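Long-range contacts in hydrogenase maturation factor (Thermoanaerobacter tengcongensis, PDB 3VTH), which probably transfers the carbamoyl group of carbamoyl phosphate, in an ATP-dependent reaction, to the C-terminal cysteine of HypE during [NiFe]-hydrogenase maturation: residues 479-490 with 739-749; 497-507 with 519-529. One frame throughout, in Å; residues are numbered along the deposited sequence.

Interaction 1. Residues 479-490 with 739-749; sequences IEVQHHHAHIAS and LGQAVIANKIL. With FE (Fe (III) ion), chain I; AP2 (phosphomethylphosphonic acid adenosyl ester), chain H.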
loop_
_atom_site.group_PDB
_atom_site.type_symbol
_atom_site.label_atom_id
_atom_site.label_comp_id
_atom_site.label_asym_id
_atom_site.label_seq_id
_atom_site.Cartn_x
_atom_site.Cartn_y
_atom_site.Cartn_z
ATOM N N ILE A 479 7.706 22.191 8.900
ATOM C CA ILE A 479 6.474 22.138 9.674
ATOM C C ILE A 479 6.394 20.777 10.391
ATOM O O ILE A 479 6.407 19.731 9.738
ATOM C CB ILE A 479 5.218 22.424 8.802
ATOM C CG1 ILE A 479 5.271 23.867 8.248
ATOM C CG2 ILE A 479 3.940 22.236 9.629
ATOM C CD1 ILE A 479 4.194 24.195 7.206
ATOM N N GLU A 480 6.347 20.804 11.726
ATOM C CA GLU A 480 6.195 19.586 12.512
ATOM C C GLU A 480 4.720 19.260 12.627
ATOM O O GLU A 480 3.892 20.158 12.818
ATOM C CB GLU A 480 6.859 19.720 13.904
ATOM C CG GLU A 480 6.260 20.802 14.832
ATOM C CD GLU A 480 6.896 20.829 16.234
ATOM O OE1 GLU A 480 6.340 21.521 17.129
ATOM O OE2 GLU A 480 7.944 20.163 16.437
ATOM N N VAL A 481 4.396 17.975 12.512
ATOM C CA VAL A 481 3.021 17.503 12.475
ATOM C C VAL A 481 2.874 16.392 13.515
ATOM O O VAL A 481 3.631 15.418 13.510
ATOM C CB VAL A 481 2.650 16.966 11.064
ATOM C CG1 VAL A 481 1.241 16.363 11.061
ATOM C CG2 VAL A 481 2.799 18.085 10.000
ATOM N N GLN A 482 1.917 16.546 14.424
ATOM C CA GLN A 482 1.703 15.517 15.430
ATOM C C GLN A 482 1.172 14.256 14.734
ATOM O O GLN A 482 0.356 14.344 13.826
ATOM C CB GLN A 482 0.755 15.999 16.524
ATOM C CG GLN A 482 0.863 15.149 17.806
ATOM C CD GLN A 482 0.065 13.855 17.732
ATOM O OE1 GLN A 482 -1.010 13.812 17.133
ATOM N NE2 GLN A 482 0.584 12.795 18.355
ATOM N N HIS A 483 1.656 13.095 15.181
ATOM C CA HIS A 483 1.433 11.794 14.521
ATOM C C HIS A 483 -0.040 11.450 14.302
ATOM O O HIS A 483 -0.442 11.028 13.214
ATOM C CB HIS A 483 2.087 10.696 15.368
ATOM C CG HIS A 483 2.102 9.347 14.715
ATOM N ND1 HIS A 483 3.090 8.960 13.834
ATOM C CD2 HIS A 483 1.269 8.284 14.838
ATOM C CE1 HIS A 483 2.861 7.719 13.437
ATOM N NE2 HIS A 483 1.765 7.286 14.032
ATOM N N HIS A 484 -0.842 11.599 15.355
ATOM C CA HIS A 484 -2.242 11.229 15.287
ATOM C C HIS A 484 -3.066 12.207 14.479
ATOM O O HIS A 484 -3.980 11.798 13.768
ATOM C CB HIS A 484 -2.776 10.919 16.693
ATOM C CG HIS A 484 -1.996 9.816 17.334
ATOM N ND1 HIS A 484 -0.866 10.052 18.088
ATOM C CD2 HIS A 484 -2.094 8.470 17.212
ATOM C CE1 HIS A 484 -0.334 8.899 18.451
ATOM N NE2 HIS A 484 -1.060 7.925 17.935
ATOM N N HIS A 485 -2.715 13.488 14.562
ATOM C CA HIS A 485 -3.297 14.479 13.682
ATOM C C HIS A 485 -3.067 14.048 12.226
ATOM O O HIS A 485 -3.997 14.076 11.423
ATOM C CB HIS A 485 -2.705 15.871 13.991
ATOM C CG HIS A 485 -3.363 17.003 13.258
ATOM N ND1 HIS A 485 -2.748 18.223 13.087
ATOM C CD2 HIS A 485 -4.572 17.099 12.649
ATOM C CE1 HIS A 485 -3.549 19.026 12.408
ATOM N NE2 HIS A 485 -4.652 18.362 12.113
ATOM N N ALA A 486 -1.841 13.638 11.893
ATOM C CA ALA A 486 -1.515 13.186 10.534
ATOM C C ALA A 486 -2.341 11.973 10.083
ATOM O O ALA A 486 -2.789 11.937 8.938
ATOM C CB ALA A 486 -0.028 12.897 10.404
ATOM N N HIS A 487 -2.533 10.978 10.959
ATOM C CA HIS A 487 -3.414 9.829 10.639
ATOM C C HIS A 487 -4.811 10.330 10.248
ATOM O O HIS A 487 -5.372 9.915 9.218
ATOM C CB HIS A 487 -3.561 8.863 11.840
ATOM C CG HIS A 487 -2.497 7.808 11.942
ATOM N ND1 HIS A 487 -2.178 6.950 10.906
ATOM C CD2 HIS A 487 -1.725 7.428 12.993
ATOM C CE1 HIS A 487 -1.245 6.104 11.310
ATOM N NE2 HIS A 487 -0.951 6.376 12.573
ATOM N N ILE A 488 -5.387 11.218 11.058
ATOM C CA ILE A 488 -6.737 11.726 10.772
ATOM C C ILE A 488 -6.761 12.491 9.436
ATOM O O ILE A 488 -7.685 12.314 8.624
ATOM C CB ILE A 488 -7.299 12.616 11.937
ATOM C CG1 ILE A 488 -7.343 11.842 13.257
ATOM C CG2 ILE A 488 -8.707 13.198 11.606
ATOM C CD1 ILE A 488 -8.049 10.463 13.188
ATOM N N ALA A 489 -5.733 13.314 9.204
ATOM C CA ALA A 489 -5.653 14.118 7.977
ATOM C C ALA A 489 -5.470 13.259 6.722
ATOM O O ALA A 489 -5.964 13.632 5.651
ATOM C CB ALA A 489 -4.522 15.136 8.068
ATOM N N SER A 490 -4.771 12.128 6.851
ATOM C CA SER A 490 -4.584 11.213 5.716
ATOM C C SER A 490 -5.930 10.724 5.189
ATOM O O SER A 490 -6.144 10.665 3.974
ATOM C CB SER A 490 -3.639 10.042 6.044
ATOM O OG SER A 490 -4.234 9.036 6.866
ATOM N N LEU A 739 0.771 11.296 3.688
ATOM C CA LEU A 739 -0.318 12.025 3.034
ATOM C C LEU A 739 -0.969 13.051 3.983
ATOM O O LEU A 739 -1.245 14.197 3.581
ATOM C CB LEU A 739 -1.361 11.071 2.453
ATOM C CG LEU A 739 -2.572 11.737 1.798
ATOM C CD1 LEU A 739 -2.167 12.596 0.525
ATOM C CD2 LEU A 739 -3.631 10.721 1.447
ATOM N N GLY A 740 -1.193 12.636 5.233
ATOM C CA GLY A 740 -1.719 13.536 6.259
ATOM C C GLY A 740 -0.781 14.699 6.554
ATOM O O GLY A 740 -1.233 15.854 6.622
ATOM N N GLN A 741 0.516 14.406 6.720
ATOM C CA GLN A 741 1.519 15.460 6.918
ATOM C C GLN A 741 1.486 16.457 5.770
ATOM O O GLN A 741 1.590 17.662 5.991
ATOM C CB GLN A 741 2.942 14.898 6.999
ATOM C CG GLN A 741 3.239 13.989 8.192
ATOM C CD GLN A 741 4.581 13.283 8.053
ATOM O OE1 GLN A 741 5.058 13.037 6.933
ATOM N NE2 GLN A 741 5.193 12.931 9.199
ATOM N N ALA A 742 1.364 15.939 4.548
ATOM C CA ALA A 742 1.368 16.773 3.339
ATOM C C ALA A 742 0.196 17.737 3.305
ATOM O O ALA A 742 0.387 18.918 3.057
ATOM C CB ALA A 742 1.391 15.904 2.064
ATOM N N VAL A 743 -1.018 17.257 3.566
ATOM C CA VAL A 743 -2.180 18.155 3.472
ATOM C C VAL A 743 -2.284 19.095 4.666
ATOM O O VAL A 743 -2.813 20.186 4.545
ATOM C CB VAL A 743 -3.525 17.427 3.205
ATOM C CG1 VAL A 743 -3.466 16.722 1.845
ATOM C CG2 VAL A 743 -3.873 16.440 4.352
ATOM N N ILE A 744 -1.770 18.676 5.819
ATOM C CA ILE A 744 -1.733 19.581 6.960
ATOM C C ILE A 744 -0.783 20.743 6.687
ATOM O O ILE A 744 -1.117 21.917 6.911
ATOM C CB ILE A 744 -1.333 18.852 8.259
ATOM C CG1 ILE A 744 -2.494 17.989 8.740
ATOM C CG2 ILE A 744 -0.944 19.884 9.359
ATOM C CD1 ILE A 744 -2.074 16.915 9.742
ATOM N N ALA A 745 0.408 20.421 6.207
ATOM C CA ALA A 745 1.392 21.470 5.971
ATOM C C ALA A 745 0.899 22.407 4.862
ATOM O O ALA A 745 1.072 23.631 4.948
ATOM C CB ALA A 745 2.768 20.865 5.637
ATOM N N ASN A 746 0.254 21.831 3.845
ATOM C CA ASN A 746 -0.325 22.611 2.760
ATOM C C ASN A 746 -1.377 23.591 3.257
ATOM O O ASN A 746 -1.392 24.747 2.838
ATOM C CB ASN A 746 -0.908 21.711 1.664
ATOM C CG ASN A 746 -1.451 22.509 0.496
ATOM O OD1 ASN A 746 -0.691 23.122 -0.263
ATOM N ND2 ASN A 746 -2.773 22.544 0.371
ATOM N N LYS A 747 -2.217 23.143 4.189
ATOM C CA LYS A 747 -3.256 24.007 4.742
ATOM C C LYS A 747 -2.645 25.164 5.519
ATOM O O LYS A 747 -3.068 26.308 5.374
ATOM C CB LYS A 747 -4.236 23.215 5.615
ATOM C CG LYS A 747 -5.375 24.074 6.196
ATOM C CD LYS A 747 -6.442 24.395 5.136
ATOM C CE LYS A 747 -7.614 25.150 5.768
ATOM N NZ LYS A 747 -8.789 25.164 4.853
ATOM N N ILE A 748 -1.620 24.860 6.315
ATOM C CA ILE A 748 -0.869 25.895 7.031
ATOM C C ILE A 748 -0.243 26.932 6.060
ATOM O O ILE A 748 -0.353 28.129 6.289
ATOM C CB ILE A 748 0.168 25.258 8.002
ATOM C CG1 ILE A 748 -0.585 24.590 9.163
ATOM C CG2 ILE A 748 1.154 26.325 8.511
ATOM C CD1 ILE A 748 0.241 23.642 10.072
ATOM N N LEU A 749 0.383 26.465 4.979
ATOM C CA LEU A 749 0.957 27.362 3.947
ATOM C C LEU A 749 -0.020 28.358 3.377
ATOM O O LEU A 749 0.359 29.487 3.058
ATOM C CB LEU A 749 1.539 26.583 2.759
ATOM C CG LEU A 749 2.702 25.617 2.987
ATOM C CD1 LEU A 749 3.503 25.532 1.683
ATOM C CD2 LEU A 749 3.580 26.090 4.138
HETATM FE FE FE I . 0.549 5.449 13.857
HETATM P PB AP2 H . 2.573 3.369 15.336
HETATM O O1B AP2 H . 1.856 2.546 16.376
HETATM O O2B AP2 H . 1.955 4.688 14.984
HETATM O O3B AP2 H . 4.062 3.409 15.576
HETATM C C3A AP2 H . 2.406 2.345 13.850
HETATM P PA AP2 H . 0.714 2.181 13.210
HETATM O O1A AP2 H . 0.980 1.503 11.874
HETATM O O2A AP2 H . -0.139 3.426 13.256
HETATM O "O5'" AP2 H . -0.004 1.143 14.224
HETATM C "C5'" AP2 H . 0.433 -0.211 14.199
HETATM C "C4'" AP2 H . -0.118 -0.832 15.462
HETATM O "O4'" AP2 H . -1.526 -1.032 15.321
HETATM C "C3'" AP2 H . 0.451 -2.211 15.731
HETATM O "O3'" AP2 H . 1.755 -2.118 16.314
HETATM C "C2'" AP2 H . -0.608 -2.759 16.666
HETATM O "O2'" AP2 H . -0.310 -2.251 17.972
HETATM C "C1'" AP2 H . -1.911 -2.157 16.121
HETATM N N9 AP2 H . -2.590 -3.224 15.330
HETATM C C8 AP2 H . -2.153 -3.817 14.191
HETATM N N7 AP2 H . -3.006 -4.791 13.772
HETATM C C5 AP2 H . -4.023 -4.833 14.654
HETATM C C6 AP2 H . -5.265 -5.632 14.818
HETATM N N6 AP2 H . -5.606 -6.595 13.925
HETATM N N1 AP2 H . -6.044 -5.361 15.900
HETATM C C2 AP2 H . -5.741 -4.394 16.793
HETATM N N3 AP2 H . -4.621 -3.642 16.710
HETATM C C4 AP2 H . -3.744 -3.815 15.682
HETATM O O HOH W 1 3.503 13.153 11.642
#

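Interaction 2. Residues 497-507 with 519-529; sequences LDEKVIGIAYD and GAEILVCDLKS. With FE (Fe (III) ion), chain I; AP2 (phosphomethylphosphonic acid adenosyl ester), chain H.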
loop_
_atom_site.group_PDB
_atom_site.type_symbol
_atom_site.label_atom_id
_atom_site.label_comp_id
_atom_site.label_asym_id
_atom_site.label_seq_id
_atom_site.Cartn_x
_atom_site.Cartn_y
_atom_site.Cartn_z
ATOM N N LEU A 497 -12.012 16.194 2.757
ATOM C CA LEU A 497 -12.557 16.877 3.916
ATOM C C LEU A 497 -11.612 17.988 4.335
ATOM O O LEU A 497 -10.383 17.814 4.336
ATOM C CB LEU A 497 -12.814 15.914 5.079
ATOM C CG LEU A 497 -13.730 14.719 4.808
ATOM C CD1 LEU A 497 -13.766 13.791 6.015
ATOM C CD2 LEU A 497 -15.147 15.159 4.402
ATOM N N ASP A 498 -12.207 19.125 4.693
ATOM C CA ASP A 498 -11.473 20.341 5.018
ATOM C C ASP A 498 -12.342 21.164 5.971
ATOM O O ASP A 498 -12.812 22.266 5.629
ATOM C CB ASP A 498 -11.163 21.121 3.730
ATOM C CG ASP A 498 -10.412 22.426 3.988
ATOM O OD1 ASP A 498 -10.510 23.330 3.131
ATOM O OD2 ASP A 498 -9.732 22.560 5.030
ATOM N N GLU A 499 -12.567 20.591 7.151
ATOM C CA GLU A 499 -13.408 21.159 8.201
ATOM C C GLU A 499 -13.080 20.383 9.472
ATOM O O GLU A 499 -12.384 19.368 9.418
ATOM C CB GLU A 499 -14.890 20.992 7.862
ATOM C CG GLU A 499 -15.374 19.518 7.817
ATOM C CD GLU A 499 -16.773 19.400 7.228
ATOM O OE1 GLU A 499 -17.745 19.227 8.001
ATOM O OE2 GLU A 499 -16.897 19.506 5.985
ATOM N N LYS A 500 -13.569 20.858 10.614
ATOM C CA LYS A 500 -13.347 20.161 11.872
ATOM C C LYS A 500 -14.145 18.861 11.924
ATOM O O LYS A 500 -15.346 18.852 11.701
ATOM C CB LYS A 500 -13.700 21.052 13.066
ATOM C CG LYS A 500 -12.607 22.043 13.469
ATOM C CD LYS A 500 -13.109 22.926 14.597
ATOM C CE LYS A 500 -12.448 24.305 14.598
ATOM N NZ LYS A 500 -11.129 24.286 15.276
ATOM N N VAL A 501 -13.461 17.761 12.205
ATOM C CA VAL A 501 -14.098 16.466 12.342
ATOM C C VAL A 501 -13.750 15.902 13.716
ATOM O O VAL A 501 -12.817 16.383 14.370
ATOM C CB VAL A 501 -13.613 15.460 11.240
ATOM C CG1 VAL A 501 -14.007 15.941 9.856
ATOM C CG2 VAL A 501 -12.081 15.229 11.305
ATOM N N ILE A 502 -14.492 14.890 14.151
ATOM C CA ILE A 502 -14.084 14.079 15.300
ATOM C C ILE A 502 -13.117 13.014 14.800
ATOM O O ILE A 502 -13.472 12.200 13.950
ATOM C CB ILE A 502 -15.307 13.429 15.973
ATOM C CG1 ILE A 502 -16.212 14.528 16.560
ATOM C CG2 ILE A 502 -14.868 12.439 17.029
ATOM C CD1 ILE A 502 -17.655 14.079 16.864
ATOM N N GLY A 503 -11.887 13.037 15.308
ATOM C CA GLY A 503 -10.834 12.167 14.803
ATOM C C GLY A 503 -10.541 11.115 15.857
ATOM O O GLY A 503 -10.173 11.448 16.981
ATOM N N ILE A 504 -10.731 9.849 15.501
ATOM C CA ILE A 504 -10.435 8.739 16.406
ATOM C C ILE A 504 -9.153 8.072 15.881
ATOM O O ILE A 504 -9.158 7.421 14.845
ATOM C CB ILE A 504 -11.634 7.768 16.476
ATOM C CG1 ILE A 504 -12.860 8.546 17.015
ATOM C CG2 ILE A 504 -11.287 6.543 17.331
ATOM C CD1 ILE A 504 -14.168 7.843 16.949
ATOM N N ALA A 505 -8.052 8.296 16.581
ATOM C CA ALA A 505 -6.755 7.855 16.128
ATOM C C ALA A 505 -6.250 6.787 17.097
ATOM O O ALA A 505 -5.802 7.093 18.212
ATOM C CB ALA A 505 -5.806 9.026 16.062
ATOM N N TYR A 506 -6.356 5.530 16.682
ATOM C CA TYR A 506 -5.982 4.411 17.557
ATOM C C TYR A 506 -4.799 3.702 16.906
ATOM O O TYR A 506 -4.880 3.293 15.756
ATOM C CB TYR A 506 -7.154 3.429 17.755
ATOM C CG TYR A 506 -8.291 3.910 18.653
ATOM C CD1 TYR A 506 -8.198 5.119 19.364
ATOM C CD2 TYR A 506 -9.431 3.124 18.832
ATOM C CE1 TYR A 506 -9.210 5.538 20.234
ATOM C CE2 TYR A 506 -10.465 3.531 19.686
ATOM C CZ TYR A 506 -10.346 4.745 20.379
ATOM O OH TYR A 506 -11.355 5.150 21.213
ATOM N N ASP A 507 -3.693 3.591 17.627
ATOM C CA ASP A 507 -2.515 2.861 17.119
ATOM C C ASP A 507 -1.608 2.408 18.257
ATOM O O ASP A 507 -2.031 2.421 19.416
ATOM C CB ASP A 507 -1.752 3.638 16.012
ATOM C CG ASP A 507 -1.075 4.925 16.496
ATOM O OD1 ASP A 507 -0.995 5.217 17.721
ATOM O OD2 ASP A 507 -0.603 5.680 15.612
ATOM N N GLY A 519 -1.852 7.186 21.177
ATOM C CA GLY A 519 -2.275 5.994 20.409
ATOM C C GLY A 519 -3.668 5.491 20.737
ATOM O O GLY A 519 -4.113 4.474 20.207
ATOM N N ALA A 520 -4.362 6.212 21.607
ATOM C CA ALA A 520 -5.758 5.933 21.875
ATOM C C ALA A 520 -6.446 7.262 22.102
ATOM O O ALA A 520 -6.947 7.549 23.200
ATOM C CB ALA A 520 -5.889 5.016 23.085
ATOM N N GLU A 521 -6.466 8.070 21.046
ATOM C CA GLU A 521 -6.811 9.484 21.151
ATOM C C GLU A 521 -8.097 9.816 20.411
ATOM O O GLU A 521 -8.364 9.257 19.346
ATOM C CB GLU A 521 -5.688 10.339 20.546
ATOM C CG GLU A 521 -4.272 9.853 20.905
ATOM C CD GLU A 521 -4.061 9.794 22.393
ATOM O OE1 GLU A 521 -3.623 8.730 22.893
ATOM O OE2 GLU A 521 -4.368 10.807 23.063
ATOM N N ILE A 522 -8.879 10.724 20.988
ATOM C CA ILE A 522 -9.962 11.360 20.260
ATOM C C ILE A 522 -9.625 12.833 20.168
ATOM O O ILE A 522 -9.379 13.510 21.174
ATOM C CB ILE A 522 -11.373 11.215 20.907
ATOM C CG1 ILE A 522 -11.632 9.810 21.444
ATOM C CG2 ILE A 522 -12.477 11.656 19.904
ATOM C CD1 ILE A 522 -11.648 8.751 20.464
ATOM N N LEU A 523 -9.589 13.310 18.942
ATOM C CA LEU A 523 -9.278 14.693 18.663
ATOM C C LEU A 523 -10.489 15.352 18.045
ATOM O O LEU A 523 -11.360 14.678 17.479
ATOM C CB LEU A 523 -8.128 14.758 17.654
ATOM C CG LEU A 523 -6.917 13.866 17.913
ATOM C CD1 LEU A 523 -5.884 14.050 16.785
ATOM C CD2 LEU A 523 -6.301 14.186 19.305
ATOM N N VAL A 524 -10.549 16.670 18.162
ATOM C CA VAL A 524 -11.319 17.450 17.220
ATOM C C VAL A 524 -10.280 18.185 16.380
ATOM O O VAL A 524 -9.471 18.946 16.914
ATOM C CB VAL A 524 -12.273 18.423 17.913
ATOM C CG1 VAL A 524 -12.875 19.384 16.896
ATOM C CG2 VAL A 524 -13.373 17.647 18.661
ATOM N N CYS A 525 -10.267 17.919 15.079
ATOM C CA CYS A 525 -9.275 18.557 14.223
ATOM C C CYS A 525 -9.756 18.930 12.838
ATOM O O CYS A 525 -10.730 18.375 12.315
ATOM C CB CYS A 525 -8.016 17.703 14.112
ATOM S SG CYS A 525 -8.283 16.018 13.591
ATOM N N ASP A 526 -9.063 19.896 12.258
ATOM C CA ASP A 526 -9.214 20.180 10.839
ATOM C C ASP A 526 -7.848 19.944 10.221
ATOM O O ASP A 526 -7.031 19.255 10.811
ATOM C CB ASP A 526 -9.749 21.606 10.601
ATOM C CG ASP A 526 -8.920 22.689 11.295
ATOM O OD1 ASP A 526 -7.734 22.463 11.623
ATOM O OD2 ASP A 526 -9.471 23.795 11.518
ATOM N N LEU A 527 -7.577 20.530 9.059
ATOM C CA LEU A 527 -6.286 20.309 8.414
ATOM C C LEU A 527 -5.203 21.246 8.961
ATOM O O LEU A 527 -4.052 21.173 8.553
ATOM C CB LEU A 527 -6.409 20.461 6.892
ATOM C CG LEU A 527 -7.250 19.445 6.094
ATOM C CD1 LEU A 527 -7.281 19.806 4.613
ATOM C CD2 LEU A 527 -6.727 18.022 6.269
ATOM N N LYS A 528 -5.561 22.148 9.863
ATOM C CA LYS A 528 -4.561 23.096 10.342
ATOM C C LYS A 528 -4.302 23.094 11.849
ATOM O O LYS A 528 -3.445 23.844 12.323
ATOM C CB LYS A 528 -4.890 24.514 9.863
ATOM C CG LYS A 528 -6.283 25.015 10.228
ATOM C CD LYS A 528 -6.560 26.364 9.520
ATOM C CE LYS A 528 -7.985 26.849 9.766
ATOM N NZ LYS A 528 -8.234 28.169 9.113
ATOM N N SER A 529 -5.051 22.282 12.593
ATOM C CA SER A 529 -4.957 22.242 14.062
ATOM C C SER A 529 -5.698 21.033 14.603
ATOM O O SER A 529 -6.524 20.439 13.903
ATOM C CB SER A 529 -5.593 23.497 14.670
ATOM O OG SER A 529 -6.981 23.529 14.359
HETATM FE FE FE I . 0.549 5.449 13.857
HETATM P PB AP2 H . 2.573 3.369 15.336
HETATM O O1B AP2 H . 1.856 2.546 16.376
HETATM O O2B AP2 H . 1.955 4.688 14.984
HETATM O O3B AP2 H . 4.062 3.409 15.576
HETATM C C3A AP2 H . 2.406 2.345 13.850
HETATM P PA AP2 H . 0.714 2.181 13.210
HETATM O O1A AP2 H . 0.980 1.503 11.874
HETATM O O2A AP2 H . -0.139 3.426 13.256
HETATM O "O5'" AP2 H . -0.004 1.143 14.224
HETATM C "C5'" AP2 H . 0.433 -0.211 14.199
HETATM C "C4'" AP2 H . -0.118 -0.832 15.462
HETATM O "O4'" AP2 H . -1.526 -1.032 15.321
HETATM C "C3'" AP2 H . 0.451 -2.211 15.731
HETATM O "O3'" AP2 H . 1.755 -2.118 16.314
HETATM C "C2'" AP2 H . -0.608 -2.759 16.666
HETATM O "O2'" AP2 H . -0.310 -2.251 17.972
HETATM C "C1'" AP2 H . -1.911 -2.157 16.121
HETATM N N9 AP2 H . -2.590 -3.224 15.330
HETATM C C8 AP2 H . -2.153 -3.817 14.191
HETATM N N7 AP2 H . -3.006 -4.791 13.772
HETATM C C5 AP2 H . -4.023 -4.833 14.654
HETATM C C6 AP2 H . -5.265 -5.632 14.818
HETATM N N6 AP2 H . -5.606 -6.595 13.925
HETATM N N1 AP2 H . -6.044 -5.361 15.900
HETATM C C2 AP2 H . -5.741 -4.394 16.793
HETATM N N3 AP2 H . -4.621 -3.642 16.710
HETATM C C4 AP2 H . -3.744 -3.815 15.682
HETATM O O HOH W 2 -9.189 22.441 7.518
#

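Interaction 1. Residues 479-490 with 739-749
The methyl CD1 of I744 sits over the middle of one face of the H485 ring, 3.6 Å from its centroid and 5° off the ring normal. This is a CH-pi contact. NE2 of H485 bonds to D526 O, which helps fix the ring. CD1 of I744 also packs on V481 CG1, and against A489 CB it is tight at 3.5 Å. At the far end I479 CD1 meets A745 CB, I748 CG2 and, at 3.7 Å, L749 CD2.

The backbones come close where the helices cross near a right angle (92°). There G740 CA gives a CA-H...O contact to A486 O at 3.3 Å. With no side chain at G740, the backbones can meet this closely.

Helix 483-490 belongs to the Kae1-like domain, of the actin-like ATPase clan. It carries the iron ligands H483 and H487, each bound through NE2 at 2.2 Å. With CG anti to the backbone N (chi1 -172°), H483 presents NE2 to the iron. D507 and D734 also bind the iron.

A water joins the two segments: it donates to V481 O at 2.9 Å and accepts from Q741 NE2 at 3.0 Å. Q741 OE1 accepts a hydrogen bond from G406 N.

Interaction 2. Residues 497-507 with 519-529
D507 N donates to G519 O at 2.8 Å where strands 501-507 and 521-525 come together as an antiparallel hairpin in the central sheet of an actin-like ATPase fold. Three hydrogen-bonded pairs follow: A505 with E521, G503 with L523 and V501 with C525. G503 and L523 exchange two bonds of 2.8 Å, both nearly straight. The other edge of strand 501-507 pairs with strand 696-700.

D507 ends its strand at the iron and nucleotide-analogue site. With CG between the backbone N and the carbonyl carbon (chi1 67°), its OD2 binds the iron at 2.1 Å while OD1 bonds to H484 NE2. The bond to H484 helps hold the carboxylate in place.

E521 OE1 accepts from G519 N and A520 N, which arrive from opposite faces of the carboxylate plane. OE2 forms a salt bridge with R532. At the other end D526 OD1 accepts K528 N in an Asx turn, from above the carboxylate plane. A water joins D498 OD2 to L527 N, and D498 is also paired with K747.

I502, I504, Y506 and I522 share one face of the sheet. Helix 666-692 packs against it. I504 and I522 lie side by side and point the same way, with CG1 and CD1 3.7 Å apart. CG2 of I504 lies over the centre of one face of the Y506 ring. Y506 OH bonds to T681. At the edge of that ring, in its plane, lies E521 N, 3.8 Å from Y506 CD1.

How the interactions relate
From the N terminus the chain reaches strand 478-481 and helix 483-494, the first side of interaction 1. Strand 501-507 follows, and after 11 residues segment 519-529 pairs with it, closing the short loop of interaction 2. The chain then runs on to helix 737-749, which closes the long loop of interaction 1. Interaction 2 is therefore nested inside interaction 1. Interaction 1 ties the sheet edge at 478-481 to the last helix; interaction 2 pairs two neighbouring strands of a different, larger mixed sheet. They lie about 11 Å apart, centre to centre. They are joined by the iron and nucleotide analogue that both touch.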